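PDB 2YZI: CBS domain-containing protein from Pyrococcus horikoshii, which is of unknown function but, as a protein built of two CBS domains, probably binds an adenosine-type nucleotide or a related regulatory ligand. Local coordinates for residues Thr84-Thr89 with Leu107-Gly112. Sequence-based numbering, arbitrary orientation.
Sequences TANVNT and LIEEEG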
loop_
_atom_site.group_PDB
_atom_site.type_symbol
_atom_site.label_atom_id
_atom_site.label_comp_id
_atom_site.label_asym_id
_atom_site.label_seq_id
_atom_site.Cartn_x
_atom_site.Cartn_y
_atom_site.Cartn_z
ATOM N N THR B 84 -12.869 -11.351 -2.699
ATOM C CA THR B 84 -13.805 -10.302 -3.037
ATOM C C THR B 84 -14.790 -9.942 -1.953
ATOM O O THR B 84 -14.828 -10.539 -0.882
ATOM C CB THR B 84 -14.625 -10.711 -4.261
ATOM O OG1 THR B 84 -15.430 -11.843 -3.914
ATOM C CG2 THR B 84 -13.716 -11.087 -5.423
ATOM N N ALA B 85 -15.597 -8.947 -2.274
ATOM C CA ALA B 85 -16.631 -8.452 -1.401
ATOM C C ALA B 85 -17.741 -8.042 -2.349
ATOM O O ALA B 85 -17.479 -7.587 -3.456
ATOM C CB ALA B 85 -16.131 -7.248 -0.620
ATOM N N ASN B 86 -18.979 -8.200 -1.921
ATOM C CA ASN B 86 -20.104 -7.836 -2.756
ATOM C C ASN B 86 -20.379 -6.322 -2.693
ATOM O O ASN B 86 -20.118 -5.676 -1.675
ATOM C CB ASN B 86 -21.314 -8.635 -2.302
ATOM C CG ASN B 86 -22.513 -8.400 -3.160
ATOM O OD1 ASN B 86 -23.307 -7.487 -2.906
ATOM N ND2 ASN B 86 -22.655 -9.214 -4.200
ATOM N N VAL B 87 -20.903 -5.759 -3.779
ATOM C CA VAL B 87 -21.195 -4.320 -3.829
ATOM C C VAL B 87 -22.032 -3.842 -2.649
ATOM O O VAL B 87 -21.875 -2.712 -2.192
ATOM C CB VAL B 87 -21.937 -3.911 -5.139
ATOM C CG1 VAL B 87 -21.036 -4.114 -6.335
ATOM C CG2 VAL B 87 -23.205 -4.731 -5.308
ATOM N N ASN B 88 -22.911 -4.709 -2.153
ATOM C CA ASN B 88 -23.783 -4.356 -1.036
ATOM C C ASN B 88 -23.223 -4.617 0.357
ATOM O O ASN B 88 -23.843 -4.239 1.344
ATOM C CB ASN B 88 -25.131 -5.061 -1.186
ATOM C CG ASN B 88 -25.947 -4.502 -2.326
ATOM O OD1 ASN B 88 -26.694 -5.226 -2.979
ATOM N ND2 ASN B 88 -25.819 -3.206 -2.567
ATOM N N THR B 89 -22.062 -5.263 0.436
ATOM C CA THR B 89 -21.417 -5.536 1.716
ATOM C C THR B 89 -21.061 -4.188 2.334
ATOM O O THR B 89 -20.399 -3.378 1.697
ATOM C CB THR B 89 -20.090 -6.326 1.533
ATOM O OG1 THR B 89 -20.336 -7.552 0.834
ATOM C CG2 THR B 89 -19.456 -6.629 2.886
ATOM N N LEU B 107 -11.172 -6.935 -4.514
ATOM C CA LEU B 107 -12.027 -6.822 -5.694
ATOM C C LEU B 107 -13.502 -6.804 -5.306
ATOM O O LEU B 107 -13.918 -7.502 -4.383
ATOM C CB LEU B 107 -11.747 -7.976 -6.669
ATOM C CG LEU B 107 -10.384 -7.927 -7.373
ATOM C CD1 LEU B 107 -10.132 -9.183 -8.174
ATOM C CD2 LEU B 107 -10.348 -6.717 -8.278
ATOM N N ILE B 108 -14.289 -5.986 -5.997
ATOM C CA ILE B 108 -15.708 -5.899 -5.709
ATOM C C ILE B 108 -16.491 -6.701 -6.737
ATOM O O ILE B 108 -16.235 -6.643 -7.941
ATOM C CB ILE B 108 -16.199 -4.441 -5.695
ATOM C CG1 ILE B 108 -15.326 -3.597 -4.745
ATOM C CG2 ILE B 108 -17.655 -4.393 -5.246
ATOM C CD1 ILE B 108 -15.278 -4.097 -3.303
ATOM N N GLU B 109 -17.455 -7.461 -6.237
ATOM C CA GLU B 109 -18.268 -8.322 -7.071
ATOM C C GLU B 109 -19.747 -7.992 -7.016
ATOM O O GLU B 109 -20.259 -7.525 -6.001
ATOM C CB GLU B 109 -18.030 -9.777 -6.644
ATOM C CG GLU B 109 -19.048 -10.794 -7.125
ATOM C CD GLU B 109 -20.240 -10.913 -6.197
ATOM O OE1 GLU B 109 -20.063 -10.706 -4.973
ATOM O OE2 GLU B 109 -21.347 -11.229 -6.690
ATOM N N GLU B 110 -20.414 -8.221 -8.138
ATOM C CA GLU B 110 -21.849 -8.026 -8.262
ATOM C C GLU B 110 -22.365 -9.089 -9.236
ATOM O O GLU B 110 -21.948 -9.148 -10.386
ATOM C CB GLU B 110 -22.184 -6.625 -8.785
ATOM C CG GLU B 110 -23.681 -6.423 -8.986
ATOM C CD GLU B 110 -24.042 -5.031 -9.458
ATOM O OE1 GLU B 110 -23.384 -4.524 -10.390
ATOM O OE2 GLU B 110 -24.998 -4.447 -8.906
ATOM N N GLU B 111 -23.255 -9.946 -8.756
ATOM C CA GLU B 111 -23.817 -11.004 -9.581
ATOM C C GLU B 111 -22.756 -11.858 -10.275
ATOM O O GLU B 111 -22.942 -12.288 -11.410
ATOM C CB GLU B 111 -24.766 -10.401 -10.617
ATOM C CG GLU B 111 -26.038 -9.845 -10.017
ATOM C CD GLU B 111 -26.890 -9.116 -11.030
ATOM O OE1 GLU B 111 -26.525 -7.979 -11.404
ATOM O OE2 GLU B 111 -27.921 -9.681 -11.454
ATOM N N GLY B 112 -21.636 -12.081 -9.595
ATOM C CA GLY B 112 -20.590 -12.917 -10.156
ATOM C C GLY B 112 -19.444 -12.244 -10.885
ATOM O O GLY B 112 -18.378 -12.835 -11.016
HETATM O O HOH W 1 -18.114 -11.266 -2.913
HETATM O O HOH W 2 -24.371 -9.275 -6.517
#
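The amide of Asn86 and the carboxylate of Glu109 meet with their planes 55° apart; Asn86 ND2 donates a hydrogen bond to Glu109 OE1 (3.1 Å), reaching it from above the carboxylate plane. CG of Asn86 stands anti to its backbone N (chi1 -176°), and the Glu109 chain bends at chi2 (-87°), which brings CD back toward the amide. Each end of the two flat groups has further partners. Glu109 OE1 also accepts from a water that bridges to Thr84 OG1, while Glu109 OE2 takes the backbone N-H of Gly112 on its anti lone pair at 3.0 Å. Asn86 ND2 donates to a second water, shared with Glu111 N, and Asn86 OD1 accepts from Asn88 N at 2.9 Å, closing an Asx turn within the type I turn from Asn86 to Thr89. An alanine in place of Asn86 would probably leave Asn88 N without this acceptor and Glu109 OE1 without its amide donor, the carboxylate then held by Gly112 N and water alone among the partners described. Beneath the pair, strands 84-86 and 105-110 run parallel: Leu107 O accepts from Ala85 N, Ala85 O from Glu109 N at 2.8 Å, and Glu109 O from Val87 N. Ala85 and Ile108 occupy the other sheet face, where helix 91-101 covers Ala85 through Val94. Just past strand 84-86, Val87 CG1 packs on Ile108 CG2 at 3.6 Å and on Glu110 CB at 3.7 Å. The pairing joins the two strands of a right-handed beta-alpha-beta crossover in the second CBS domain. Backbone bonds thus set the register, while amide, carboxylate and waters tie the turn after one strand to the turn after the other; the amide and Gly112 N-H would be expected to favour a charged Glu109.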